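PDB 3ZMR: xyloglucan-specific endo-beta-1,4-glucanase BoGH5A from Bacteroides ovatus, which cuts the beta-1,4-glucan backbone of xyloglucan internally, with retention of the beta configuration, releasing xyloglucan oligosaccharides. Local coordinates for residues E133-V137 with H216-G220; S144-T148 with W193-V197; Y177-F181 with R236-M240; N277-Q281 with V306-N310; P398-D402 with Y441-L445. Where two conformers were deposited one is given. Residues are numbered along the deposited sequence.

Interaction 1. Residues E133-V137 with H216-G220; sequences EAVIV and HWEGG. With XYS (alpha-D-xylopyranose), chain C; XYS (alpha-D-xylopyranose), chain B; GLC (alpha-D-glucopyranose), chain L; BGC (beta-D-glucopyranose), chain D.
Segment 133-137, loop running into strand 136-137, and the loop 216-220 run almost in the same direction, 6° apart, along the glycan-binding cleft of a GH5 (beta/alpha)8 barrel. CA atoms pair Glu-133 with His-216, Val-135 with Glu-218 and Val-137 with Gly-219, each 6.2 to 6.3 Å apart, with no direct hydrogen bond. Glu-133 (chi1 p, chi2 m) points toward His-216, its CG 3.5 Å from His-216 CD2, while its carboxylate binds the backbone N of Asn-130 and Thr-131. A water lies 2.8 Å from Glu-133 O and 2.9 Å from Glu-218 N. After Ala-134, whose CB points away from 216-220, Val-135 (m) sets CG2 4.1 Å from Trp-217 CZ3. Val-137 (t) brings CG2 to 3.9 Å from Trp-217 CH2, buttressing the indole. The chain C xylose has C1 over one indole face: the sugar-on-aromatic platform common in glycoside hydrolases. Val-137 N donates to O5 of the chain B xylose (3.0 Å), and His-216 NE2 to O3 of the glucose, modelled as both anomers (GLC 2.9 Å, BGC 3.0 Å). A type I' turn, Trp-217 to Gly-220, is closed by Gly-220 N to Trp-217 O at 2.9 Å; its central Glu-218 and Gly-219 have positive phi, as does Gly-220, and both glycines are demanded by their backbone angles. Segment 216-220 links barrel strand 210-214 to helix 227-248; Ile-136 pairs with Ser-144 of strand 143-144.

Interaction 2. Residues S144-T148 with W193-V197; sequences SGDET and WMDKV
A salt bridge fastens the loop 144-148, extended to Asp-146 and then turning, to residues 193-197 of helix 191-206. The nearest CA pairs are far apart, Asp-146 with Trp-193 at 8.8 Å and Glu-147 with Lys-196 at 9.3 Å, so side chains do the bridging. Among the charged groups, Lys-196 (chi1 m, chi2 t, chi3 p, chi4 t) brings NZ to 2.8 Å from Glu-147 OE1. Glu-147 (p, then m) also accepts at OE2 from a water 2.7 Å away, which the same NZ reaches weakly at 3.5 Å, and OE2 is further bound to Thr-154 OG1. Asp-146 OD2 stays 4.0 Å from Lys-196 NZ, near but beyond a salt bridge. Hydrogen bonds within the loop fix its shape: Asp-146 (p) accepts at OD1 from Thr-148 N (2.9 Å) and Thr-148 OG1 (2.7 Å), the former making an Asx turn. Gly-145 has phi 94°, where a CB would clash with the O of Ser-144. Packing falls to Trp-193 (t, chi2 -115°): CZ3 lies 3.6 Å from Glu-147 OE1, which meets the ring edge, and 4.2 Å from Asp-146 CB. The indole NE1 is held by Ala-176 O. This is peripheral packing of a (beta/alpha)8 barrel: the loop leaving strand 143-144 docks on outer helix 191-206, whose Met-194 and Val-197 pack on helix 227-248.

Interaction 3. Residues Y177-F181 with R236-M240; sequences YSHQF and RLEAM. With EDO (1,2-ethanediol), chain H.
One methionine methyl meets three residues of one loop: Met-240 CE lies 3.8 Å from Tyr-177 CB, 3.3 Å from Ser-178 OG and 4.2 Å from Phe-181 CZ. The loop 177-181 follows barrel strand 170-173 and opens with a type I turn from Tyr-177 to Gln-180, closed by Gln-180 N to Tyr-177 O at 2.9 Å. Opposite it, helix segment 236-240 presents Arg-236 and Met-240, one helical turn apart and both pointing toward the loop; Met-240 N bonds Arg-236 O at 3.0 Å. The closest CA pair is Tyr-177 with Met-240, 8.2 Å. Met-240 takes chi1 m, chi2 t, chi3 p, which swings CE into the loop. Arg-236 is fully extended (t, t, t), and its NH2 donates to Ser-178 OG over 2.8 Å at 157°. The same NH2 lies 3.9 Å from Phe-181 CE2, at the edge of the phenyl ring. NH1 gives a 2.9 Å hydrogen bond to O2 of an ethanediol, probably from the crystallisation liquor, and the guanidinium also makes a cation-pi contact with Trp-221. Helix 227-248 is thereby tied to the loop after strand 170-173, the neighbour of strand 210-214 that leads into this helix. Ser-178 OG also bonds Glu-218, so the hydroxyl links a carboxylate and a guanidinium, and this polar chain continues beside the apolar packing of the methionine methyl.

Interaction 4. Residues N277-Q281 with V306-N310; sequences NYRVQ and VQAYN
Strand 304-307 of the barrel and the loop after it pack on helix 275-293, the helix that precedes this strand, as expected of a beta/alpha barrel. Gln-307, in extended conformation, offers its backbone O to Gln-281 NE2 at 3.0 Å (N-H...O 141°), and its side-chain OE1 bonds Thr-260 OG1. Ala-308 turns its CB away, and its C lies 3.7 Å from Gln-281 NE2. Tyr-309 (chi1 t, chi2 -83°) points toward the helix; its CA is nearest that of Gln-281, at 6.7 Å. Its ring receives the edge of Tyr-278 (chi1 m) in a T-shaped stack, with centroids 5.0 Å apart, planes at 68° and Tyr-278 CE1 3.6 Å from Tyr-309 CG. Tyr-309 OH approaches Asn-277 CB at 3.7 Å, and Gln-281 OE1 lies 3.4 Å from Tyr-309 CB. Gln-281 (t, chi2 -94°) is thus an amide bridge to the strand end, where Gln-307 O also accepts from Asn-285 ND2: buried backbone polarity is met by helix side chains while the aromatic pair fills the space alongside.

Interaction 5. Residues P398-D402 with Y441-L445; sequences PTLRD and YTEKL
At the C-terminal rim of the GH5 (beta/alpha)8 barrel, the loop after strand 391-396 meets the loop after strand 433-436, near bound glycan and the substrate-binding Trp-437. Segment 398-402 is extended, with an inverse gamma turn centred on Arg-401 and a weak Asp-402 N to Leu-400 O bond of 3.1 Å; segment 441-445 starts with a type I turn from Tyr-441 to Lys-444, closed by Lys-444 N to Tyr-441 O at 3.0 Å. CA atoms come nearest at Thr-399 and Glu-443, 5.1 Å. Thr-442 (chi1 p) points into the other loop and donates from OG1 to Leu-400 O, 2.7 Å; its CG2 lies 3.6 Å from Asp-402 OD2. Glu-443 (p, then m) packs CB 3.8 Å from Pro-398 O, and its OE2 accepts from Tyr-441 N at 3.0 Å as well as from Ala-439 N. One water lies 2.8 Å from Thr-399 OG1 and 2.5 Å from Glu-443 OE1; another lies 2.8 Å from Asp-402 OD1 and 2.5 Å from Tyr-441 OH.

In the fold
From the N terminus, past the BACON domain, the chain enters the barrel, and residues 133-137 open interaction 1, closed by 216-220 after the third barrel strand. Interaction 2 (144-148 with 193-197) nests within that span. Interaction 3 starts inside both spans and ends beyond them at 236-240, so it crosses each. These three touch: Glu-218 joins interactions 1 and 3, the Ile-136/Ser-144 pair joins 1 and 2, and Trp-193 on Gln-180 joins 2 and 3, uniting the hairpin, early loops and helices 191-206 and 227-248. Interactions 4 and 5 follow in series without touching these or each other, joining helix 275-293 to strand 304-307 and the last two strand-to-helix loops.

Interaction 1. Residues E133-V137 with H216-G220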
# COMPACT_ATOMS: atom_id res chain seq x y z
N GLU A 133 15.49 1.77 -6.99
CA GLU A 133 15.51 1.75 -5.54
C GLU A 133 16.89 1.29 -4.95
O GLU A 133 17.06 1.25 -3.74
CB GLU A 133 14.40 0.88 -4.97
CG GLU A 133 14.66 -0.62 -4.90
CD GLU A 133 14.53 -1.42 -6.17
OE1 GLU A 133 14.75 -0.90 -7.30
OE2 GLU A 133 14.21 -2.64 -6.02
N ALA A 134 17.82 0.93 -5.83
CA ALA A 134 19.15 0.46 -5.39
C ALA A 134 19.91 1.60 -4.67
O ALA A 134 20.08 2.72 -5.19
CB ALA A 134 19.94 -0.02 -6.58
N VAL A 135 20.35 1.31 -3.46
CA VAL A 135 21.08 2.25 -2.61
C VAL A 135 22.27 1.50 -1.97
O VAL A 135 22.16 0.33 -1.62
CB VAL A 135 20.19 2.88 -1.51
CG1 VAL A 135 19.22 3.88 -2.13
CG2 VAL A 135 19.48 1.81 -0.67
N ILE A 136 23.39 2.20 -1.85
CA ILE A 136 24.50 1.72 -1.04
C ILE A 136 24.25 2.30 0.36
O ILE A 136 24.10 3.52 0.53
CB ILE A 136 25.85 2.14 -1.62
CG1 ILE A 136 26.02 1.64 -3.07
CG2 ILE A 136 26.99 1.71 -0.71
CD1 ILE A 136 25.87 0.17 -3.29
N VAL A 137 24.17 1.42 1.34
CA VAL A 137 23.82 1.81 2.71
C VAL A 137 25.02 1.63 3.62
O VAL A 137 25.54 0.54 3.79
CB VAL A 137 22.64 0.99 3.27
CG1 VAL A 137 22.22 1.53 4.63
CG2 VAL A 137 21.46 1.01 2.33
N HIS A 216 10.52 3.40 -2.01
CA HIS A 216 10.79 2.04 -1.58
C HIS A 216 11.52 2.08 -0.23
O HIS A 216 11.55 3.12 0.44
CB HIS A 216 11.60 1.30 -2.66
CG HIS A 216 11.40 -0.18 -2.69
ND1 HIS A 216 10.23 -0.75 -3.12
CD2 HIS A 216 12.23 -1.22 -2.40
CE1 HIS A 216 10.34 -2.07 -3.10
NE2 HIS A 216 11.56 -2.38 -2.68
N TRP A 217 12.14 0.97 0.14
CA TRP A 217 12.82 0.82 1.44
C TRP A 217 13.89 1.89 1.68
O TRP A 217 13.91 2.54 2.72
CB TRP A 217 13.47 -0.57 1.46
CG TRP A 217 14.36 -0.84 2.64
CD1 TRP A 217 13.98 -1.02 3.97
CD2 TRP A 217 15.79 -0.94 2.62
NE1 TRP A 217 15.10 -1.22 4.75
CE2 TRP A 217 16.21 -1.20 3.95
CE3 TRP A 217 16.75 -0.89 1.60
CZ2 TRP A 217 17.54 -1.41 4.27
CZ3 TRP A 217 18.09 -1.08 1.94
CH2 TRP A 217 18.46 -1.33 3.24
N GLU A 218 14.79 2.03 0.72
CA GLU A 218 15.89 3.03 0.74
C GLU A 218 16.52 3.28 2.12
O GLU A 218 16.65 4.40 2.60
CB GLU A 218 15.51 4.32 0.04
CG GLU A 218 14.35 5.09 0.63
CD GLU A 218 14.24 6.50 0.07
OE1 GLU A 218 14.79 6.77 -1.02
OE2 GLU A 218 13.57 7.34 0.73
N GLY A 219 16.94 2.18 2.75
CA GLY A 219 17.65 2.21 4.03
C GLY A 219 16.80 2.05 5.27
O GLY A 219 17.34 1.85 6.37
N GLY A 220 15.48 2.16 5.11
CA GLY A 220 14.55 1.83 6.20
C GLY A 220 14.14 3.00 7.08
O GLY A 220 13.59 2.79 8.17
C1 XYS C . 16.66 -4.30 1.17
C2 XYS C . 16.78 -4.56 2.69
C3 XYS C . 15.57 -5.37 3.12
C4 XYS C . 14.26 -4.72 2.69
C5 XYS C . 14.24 -4.34 1.20
O2 XYS C . 17.99 -5.27 3.10
O3 XYS C . 15.52 -5.57 4.53
O4 XYS C . 13.21 -5.63 2.95
O5 XYS C . 15.42 -3.64 0.85
C1 XYS B . 25.40 -2.45 0.99
C2 XYS B . 24.98 -3.17 2.26
C3 XYS B . 23.61 -3.84 2.06
C4 XYS B . 22.61 -2.80 1.55
C5 XYS B . 23.16 -2.07 0.31
O2 XYS B . 25.96 -4.14 2.65
O3 XYS B . 23.18 -4.40 3.32
O4 XYS B . 21.32 -3.40 1.28
O5 XYS B . 24.43 -1.48 0.60
C1 GLC L . 10.21 -7.32 -0.70
C2 GLC L . 10.97 -6.02 -0.91
C3 GLC L . 12.06 -6.17 -1.97
C4 GLC L . 12.93 -7.37 -1.57
C5 GLC L . 12.06 -8.59 -1.25
C6 GLC L . 12.84 -9.84 -0.86
O2 GLC L . 10.05 -5.01 -1.21
O3 GLC L . 12.81 -4.94 -2.15
O4 GLC L . 13.74 -7.64 -2.68
O5 GLC L . 11.13 -8.27 -0.24
O6 GLC L . 13.08 -10.56 -2.06
C2 BGC D . 10.88 -5.92 -0.74
C3 BGC D . 11.93 -6.19 -1.83
C4 BGC D . 12.75 -7.45 -1.56
C5 BGC D . 11.70 -8.55 -1.34
C6 BGC D . 12.37 -9.90 -1.13
C1 BGC D . 10.03 -7.11 -0.29
O2 BGC D . 10.01 -4.88 -1.19
O3 BGC D . 12.81 -5.05 -1.92
O4 BGC D . 13.68 -7.69 -2.65
O5 BGC D . 10.87 -8.26 -0.19
O6 BGC D . 13.40 -9.71 -0.14
O HOH W 1 15.42 0.45 -1.60

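Interaction 2. Residues S144-T148 with W193-V197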
# COMPACT_ATOMS: atom_id res chain seq x y z
N SER A 144 24.08 6.25 -0.64
CA SER A 144 24.74 6.66 -1.86
C SER A 144 24.38 5.74 -3.02
O SER A 144 23.55 4.82 -2.86
CB SER A 144 26.27 6.72 -1.63
OG SER A 144 26.81 5.41 -1.30
N GLY A 145 25.01 5.95 -4.17
CA GLY A 145 24.75 5.16 -5.38
C GLY A 145 23.74 5.77 -6.32
O GLY A 145 23.30 6.90 -6.12
N ASP A 146 23.37 5.00 -7.33
CA ASP A 146 22.36 5.38 -8.32
C ASP A 146 21.69 4.07 -8.78
O ASP A 146 21.87 3.02 -8.14
CB ASP A 146 22.98 6.22 -9.47
CG ASP A 146 23.91 5.45 -10.41
OD1 ASP A 146 23.98 4.21 -10.36
OD2 ASP A 146 24.54 6.10 -11.28
N GLU A 147 20.92 4.12 -9.87
CA GLU A 147 20.10 2.98 -10.30
C GLU A 147 20.89 1.78 -10.75
O GLU A 147 20.31 0.73 -11.01
CB GLU A 147 19.08 3.42 -11.36
CG GLU A 147 19.58 3.59 -12.78
CD GLU A 147 20.40 4.83 -13.07
OE1 GLU A 147 20.69 5.64 -12.15
OE2 GLU A 147 20.77 4.98 -14.26
N THR A 148 22.20 1.96 -10.95
CA THR A 148 23.09 0.88 -11.41
C THR A 148 23.85 0.22 -10.27
O THR A 148 24.62 -0.73 -10.52
CB THR A 148 24.10 1.37 -12.47
OG1 THR A 148 25.08 2.23 -11.86
CG2 THR A 148 23.38 2.06 -13.62
N TRP A 193 18.02 13.74 -10.84
CA TRP A 193 17.54 12.40 -10.48
C TRP A 193 16.08 12.22 -10.89
O TRP A 193 15.68 11.22 -11.50
CB TRP A 193 17.66 12.18 -8.99
CG TRP A 193 17.19 10.83 -8.56
CD1 TRP A 193 16.12 10.57 -7.75
CD2 TRP A 193 17.74 9.54 -8.91
NE1 TRP A 193 15.97 9.21 -7.59
CE2 TRP A 193 16.95 8.55 -8.26
CE3 TRP A 193 18.83 9.12 -9.68
CZ2 TRP A 193 17.22 7.20 -8.36
CZ3 TRP A 193 19.11 7.77 -9.78
CH2 TRP A 193 18.31 6.83 -9.13
N MET A 194 15.26 13.22 -10.58
CA MET A 194 13.84 13.19 -10.98
C MET A 194 13.73 13.05 -12.49
O MET A 194 12.85 12.34 -13.01
CB MET A 194 13.13 14.47 -10.54
CG MET A 194 13.05 14.65 -9.04
SD MET A 194 12.21 13.29 -8.21
CE MET A 194 10.62 13.26 -9.02
N ASP A 195 14.63 13.70 -13.23
CA ASP A 195 14.62 13.59 -14.68
C ASP A 195 14.83 12.13 -15.13
O ASP A 195 14.25 11.68 -16.11
CB ASP A 195 15.73 14.42 -15.33
CG ASP A 195 15.56 15.94 -15.19
OD1 ASP A 195 14.47 16.42 -14.84
OD2 ASP A 195 16.56 16.65 -15.48
N LYS A 196 15.75 11.43 -14.47
CA LYS A 196 16.05 10.02 -14.83
C LYS A 196 14.84 9.12 -14.55
O LYS A 196 14.46 8.28 -15.35
CB LYS A 196 17.28 9.51 -14.05
CG LYS A 196 18.60 10.08 -14.54
CD LYS A 196 19.75 9.74 -13.61
CE LYS A 196 20.24 8.32 -13.80
NZ LYS A 196 21.52 8.14 -13.03
N VAL A 197 14.26 9.30 -13.37
CA VAL A 197 13.05 8.56 -13.02
C VAL A 197 11.93 8.83 -14.07
O VAL A 197 11.28 7.93 -14.61
CB VAL A 197 12.58 8.88 -11.59
CG1 VAL A 197 11.31 8.09 -11.29
CG2 VAL A 197 13.67 8.57 -10.56
O HOH W 2 23.35 5.70 -14.68

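Interaction 3. Residues Y177-F181 with R236-M240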
# COMPACT_ATOMS: atom_id res chain seq x y z
N TYR A 177 14.88 7.85 -3.48
CA TYR A 177 15.17 9.29 -3.66
C TYR A 177 16.14 9.86 -2.63
O TYR A 177 16.77 10.89 -2.90
CB TYR A 177 13.87 10.10 -3.60
CG TYR A 177 12.82 9.75 -4.62
CD1 TYR A 177 11.87 8.77 -4.37
CD2 TYR A 177 12.80 10.38 -5.87
CE1 TYR A 177 10.88 8.48 -5.32
CE2 TYR A 177 11.84 10.09 -6.82
CZ TYR A 177 10.90 9.14 -6.55
OH TYR A 177 9.95 8.93 -7.53
N SER A 178 16.21 9.23 -1.47
CA SER A 178 16.91 9.79 -0.30
C SER A 178 18.44 9.73 -0.39
O SER A 178 19.15 10.31 0.45
CB SER A 178 16.43 9.16 1.00
OG SER A 178 15.05 9.49 1.20
N HIS A 179 18.93 9.07 -1.43
CA HIS A 179 20.34 9.10 -1.80
C HIS A 179 20.66 10.19 -2.81
O HIS A 179 21.81 10.33 -3.26
CB HIS A 179 20.78 7.74 -2.34
CG HIS A 179 20.07 7.31 -3.59
ND1 HIS A 179 18.75 7.64 -3.85
CD2 HIS A 179 20.47 6.51 -4.60
CE1 HIS A 179 18.40 7.10 -5.00
NE2 HIS A 179 19.41 6.40 -5.47
N GLN A 180 19.65 10.98 -3.16
CA GLN A 180 19.74 11.97 -4.24
C GLN A 180 19.18 13.34 -3.81
O GLN A 180 18.61 14.08 -4.63
CB GLN A 180 19.05 11.48 -5.52
CG GLN A 180 19.68 10.22 -6.09
CD GLN A 180 20.98 10.49 -6.82
OE1 GLN A 180 21.23 11.59 -7.31
NE2 GLN A 180 21.82 9.47 -6.90
N PHE A 181 19.29 13.64 -2.51
CA PHE A 181 18.88 14.96 -2.02
C PHE A 181 19.92 16.02 -2.41
O PHE A 181 21.12 15.83 -2.30
CB PHE A 181 18.70 14.96 -0.51
CG PHE A 181 17.52 14.17 -0.00
CD1 PHE A 181 16.29 14.19 -0.64
CD2 PHE A 181 17.63 13.47 1.18
CE1 PHE A 181 15.23 13.46 -0.11
CE2 PHE A 181 16.56 12.78 1.74
CZ PHE A 181 15.34 12.78 1.08
N ARG A 236 8.46 14.16 6.58
CA ARG A 236 9.35 13.75 5.50
C ARG A 236 8.59 13.09 4.34
O ARG A 236 8.87 13.39 3.19
CB ARG A 236 10.42 12.81 6.05
CG ARG A 236 11.36 12.28 4.99
CD ARG A 236 12.51 11.54 5.62
NE ARG A 236 13.40 10.98 4.63
CZ ARG A 236 14.55 10.38 4.95
NH1 ARG A 236 14.92 10.29 6.22
NH2 ARG A 236 15.32 9.86 4.01
N LEU A 237 7.68 12.18 4.67
CA LEU A 237 6.91 11.47 3.64
C LEU A 237 6.13 12.50 2.80
O LEU A 237 6.11 12.42 1.54
CB LEU A 237 6.02 10.46 4.32
CG LEU A 237 5.31 9.52 3.34
CD1 LEU A 237 6.25 8.64 2.54
CD2 LEU A 237 4.29 8.68 4.11
N GLU A 238 5.52 13.48 3.46
CA GLU A 238 4.83 14.56 2.75
C GLU A 238 5.77 15.36 1.85
O GLU A 238 5.46 15.65 0.70
CB GLU A 238 4.13 15.51 3.75
CG GLU A 238 3.48 16.70 3.05
CD GLU A 238 2.75 17.66 3.98
OE1 GLU A 238 3.07 17.71 5.17
OE2 GLU A 238 1.85 18.37 3.49
N ALA A 239 6.92 15.75 2.40
CA ALA A 239 7.85 16.60 1.65
C ALA A 239 8.33 15.91 0.38
O ALA A 239 8.45 16.53 -0.68
CB ALA A 239 9.04 17.00 2.50
N MET A 240 8.55 14.60 0.49
CA MET A 240 9.02 13.81 -0.64
C MET A 240 7.91 13.62 -1.65
O MET A 240 8.07 13.91 -2.85
CB MET A 240 9.60 12.47 -0.16
CG MET A 240 10.86 12.63 0.70
SD MET A 240 11.49 11.05 1.27
CE MET A 240 12.18 10.39 -0.23
C1 EDO H . 14.30 12.36 9.74
O1 EDO H . 15.08 11.60 10.66
C2 EDO H . 13.05 11.57 9.37
O2 EDO H . 13.45 10.34 8.76

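Interaction 4. Residues N277-Q281 with V306-N310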
# COMPACT_ATOMS: atom_id res chain seq x y z
N ASN A 277 1.60 0.73 16.42
CA ASN A 277 2.24 0.51 15.13
C ASN A 277 1.24 0.56 13.96
O ASN A 277 1.51 1.20 12.91
CB ASN A 277 2.96 -0.82 15.07
CG ASN A 277 4.08 -0.98 16.10
OD1 ASN A 277 4.29 -2.12 16.53
ND2 ASN A 277 4.83 0.08 16.44
N TYR A 278 0.10 -0.11 14.10
CA TYR A 278 -0.93 -0.07 13.04
C TYR A 278 -1.52 1.33 12.84
O TYR A 278 -1.76 1.76 11.71
CB TYR A 278 -2.02 -1.10 13.26
CG TYR A 278 -1.53 -2.53 13.23
CD1 TYR A 278 -0.94 -3.07 12.11
CD2 TYR A 278 -1.65 -3.33 14.36
CE1 TYR A 278 -0.49 -4.38 12.10
CE2 TYR A 278 -1.22 -4.65 14.36
CZ TYR A 278 -0.61 -5.16 13.22
OH TYR A 278 -0.18 -6.47 13.17
N ARG A 279 -1.75 2.04 13.93
CA ARG A 279 -2.26 3.40 13.85
C ARG A 279 -1.32 4.33 13.09
O ARG A 279 -1.74 5.08 12.19
CB ARG A 279 -2.59 3.95 15.25
CG ARG A 279 -3.06 5.40 15.24
CD ARG A 279 -3.66 5.84 16.57
NE ARG A 279 -2.80 5.46 17.70
CZ ARG A 279 -1.64 6.02 18.01
NH1 ARG A 279 -1.16 7.05 17.31
NH2 ARG A 279 -0.95 5.55 19.06
N VAL A 280 -0.04 4.25 13.42
CA VAL A 280 0.92 5.15 12.84
C VAL A 280 1.18 4.75 11.36
O VAL A 280 1.27 5.60 10.48
CB VAL A 280 2.23 5.20 13.65
CG1 VAL A 280 3.26 6.02 12.91
CG2 VAL A 280 1.97 5.77 15.04
N GLN A 281 1.24 3.45 11.09
CA GLN A 281 1.47 2.99 9.71
C GLN A 281 0.26 3.28 8.80
O GLN A 281 0.43 3.77 7.68
CB GLN A 281 1.87 1.52 9.68
CG GLN A 281 2.10 0.97 8.29
CD GLN A 281 0.88 0.32 7.70
OE1 GLN A 281 0.05 -0.27 8.40
NE2 GLN A 281 0.79 0.39 6.39
N VAL A 306 -2.10 2.07 -1.60
CA VAL A 306 -1.68 2.13 -0.23
C VAL A 306 -1.42 0.72 0.29
O VAL A 306 -1.95 -0.26 -0.23
CB VAL A 306 -2.70 2.90 0.65
CG1 VAL A 306 -2.74 4.37 0.23
CG2 VAL A 306 -4.08 2.24 0.65
N GLN A 307 -0.53 0.61 1.30
CA GLN A 307 0.02 -0.68 1.68
C GLN A 307 -0.48 -1.20 3.01
O GLN A 307 -0.70 -0.43 3.97
CB GLN A 307 1.54 -0.58 1.77
CG GLN A 307 2.24 -0.36 0.44
CD GLN A 307 1.87 0.96 -0.20
OE1 GLN A 307 1.92 2.04 0.43
NE2 GLN A 307 1.50 0.90 -1.47
N ALA A 308 -0.67 -2.51 3.07
CA ALA A 308 -0.84 -3.19 4.36
C ALA A 308 0.45 -3.10 5.18
O ALA A 308 1.53 -2.86 4.64
CB ALA A 308 -1.21 -4.63 4.13
N TYR A 309 0.31 -3.29 6.49
CA TYR A 309 1.46 -3.31 7.39
C TYR A 309 2.38 -4.45 6.93
O TYR A 309 1.93 -5.57 6.76
CB TYR A 309 1.00 -3.50 8.84
CG TYR A 309 2.10 -3.22 9.85
CD1 TYR A 309 3.04 -4.19 10.17
CD2 TYR A 309 2.21 -1.97 10.46
CE1 TYR A 309 4.06 -3.92 11.07
CE2 TYR A 309 3.22 -1.70 11.38
CZ TYR A 309 4.15 -2.68 11.67
OH TYR A 309 5.13 -2.38 12.58
N ASN A 310 3.68 -4.15 6.74
CA ASN A 310 4.63 -5.17 6.25
C ASN A 310 4.26 -5.70 4.85
O ASN A 310 4.77 -6.73 4.43
CB ASN A 310 4.68 -6.41 7.19
CG ASN A 310 5.58 -6.26 8.42
OD1 ASN A 310 6.21 -5.23 8.68
ND2 ASN A 310 5.62 -7.32 9.19

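Interaction 5. Residues P398-D402 with Y441-L445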
# COMPACT_ATOMS: atom_id res chain seq x y z
N PRO A 398 9.69 -16.80 -6.81
CA PRO A 398 10.80 -17.51 -6.20
C PRO A 398 12.16 -17.19 -6.85
O PRO A 398 12.25 -16.98 -8.08
CB PRO A 398 10.44 -18.97 -6.49
CG PRO A 398 9.78 -18.90 -7.83
CD PRO A 398 9.08 -17.59 -7.91
N THR A 399 13.20 -17.22 -6.03
CA THR A 399 14.55 -17.13 -6.60
C THR A 399 14.85 -18.37 -7.46
O THR A 399 14.16 -19.38 -7.39
CB THR A 399 15.61 -16.94 -5.51
OG1 THR A 399 16.87 -16.57 -6.11
CG2 THR A 399 15.75 -18.22 -4.67
N LEU A 400 15.90 -18.26 -8.27
CA LEU A 400 16.38 -19.40 -9.04
C LEU A 400 17.77 -19.77 -8.52
O LEU A 400 18.72 -19.00 -8.61
CB LEU A 400 16.37 -19.10 -10.54
CG LEU A 400 16.47 -20.29 -11.50
CD1 LEU A 400 16.03 -19.90 -12.92
CD2 LEU A 400 17.88 -20.89 -11.49
N ARG A 401 17.83 -20.96 -7.93
CA ARG A 401 19.00 -21.48 -7.24
C ARG A 401 19.92 -22.22 -8.24
O ARG A 401 19.91 -23.45 -8.36
CB ARG A 401 18.58 -22.34 -6.04
CG ARG A 401 17.65 -21.59 -5.09
CD ARG A 401 17.37 -22.37 -3.83
NE ARG A 401 16.27 -21.75 -3.08
CZ ARG A 401 16.42 -20.78 -2.18
NH1 ARG A 401 17.61 -20.30 -1.85
NH2 ARG A 401 15.32 -20.28 -1.61
N ASP A 402 20.68 -21.41 -8.97
CA ASP A 402 21.44 -21.86 -10.13
C ASP A 402 22.69 -22.66 -9.80
O ASP A 402 23.33 -23.18 -10.70
CB ASP A 402 21.77 -20.70 -11.11
CG ASP A 402 22.80 -19.72 -10.56
OD1 ASP A 402 22.91 -19.52 -9.34
OD2 ASP A 402 23.45 -19.03 -11.38
N TYR A 441 18.54 -10.60 -11.65
CA TYR A 441 19.50 -11.64 -11.25
C TYR A 441 18.95 -12.99 -11.78
O TYR A 441 18.31 -13.02 -12.85
CB TYR A 441 19.76 -11.58 -9.72
CG TYR A 441 20.85 -12.50 -9.22
CD1 TYR A 441 22.11 -12.46 -9.77
CD2 TYR A 441 20.61 -13.41 -8.19
CE1 TYR A 441 23.13 -13.30 -9.32
CE2 TYR A 441 21.59 -14.28 -7.75
CZ TYR A 441 22.86 -14.20 -8.31
OH TYR A 441 23.83 -15.08 -7.89
N THR A 442 19.20 -14.10 -11.10
CA THR A 442 18.83 -15.39 -11.69
C THR A 442 17.33 -15.61 -11.88
O THR A 442 16.92 -16.41 -12.73
CB THR A 442 19.38 -16.55 -10.86
OG1 THR A 442 18.83 -16.50 -9.55
CG2 THR A 442 20.90 -16.50 -10.81
N GLU A 443 16.54 -14.88 -11.11
CA GLU A 443 15.08 -14.92 -11.18
C GLU A 443 14.49 -14.05 -12.30
O GLU A 443 13.27 -14.03 -12.50
CB GLU A 443 14.48 -14.48 -9.84
CG GLU A 443 14.46 -12.97 -9.62
CD GLU A 443 15.83 -12.31 -9.73
OE1 GLU A 443 16.81 -12.82 -9.12
OE2 GLU A 443 15.93 -11.29 -10.45
N LYS A 444 15.33 -13.36 -13.06
CA LYS A 444 14.83 -12.38 -14.01
C LYS A 444 14.06 -13.03 -15.18
O LYS A 444 14.34 -14.19 -15.57
CB LYS A 444 15.97 -11.49 -14.51
CG LYS A 444 16.85 -12.15 -15.56
CD LYS A 444 18.15 -11.38 -15.78
CE LYS A 444 18.95 -12.01 -16.92
NZ LYS A 444 20.26 -11.34 -17.10
N LEU A 445 13.10 -12.28 -15.74
CA LEU A 445 12.35 -12.77 -16.89
C LEU A 445 12.93 -12.31 -18.21
O LEU A 445 12.75 -12.96 -19.24
CB LEU A 445 10.89 -12.39 -16.80
CG LEU A 445 10.15 -12.87 -15.57
CD1 LEU A 445 8.72 -12.35 -15.66
CD2 LEU A 445 10.17 -14.40 -15.43
O HOH W 3 16.75 -13.91 -6.87
O HOH W 4 23.33 -17.51 -7.46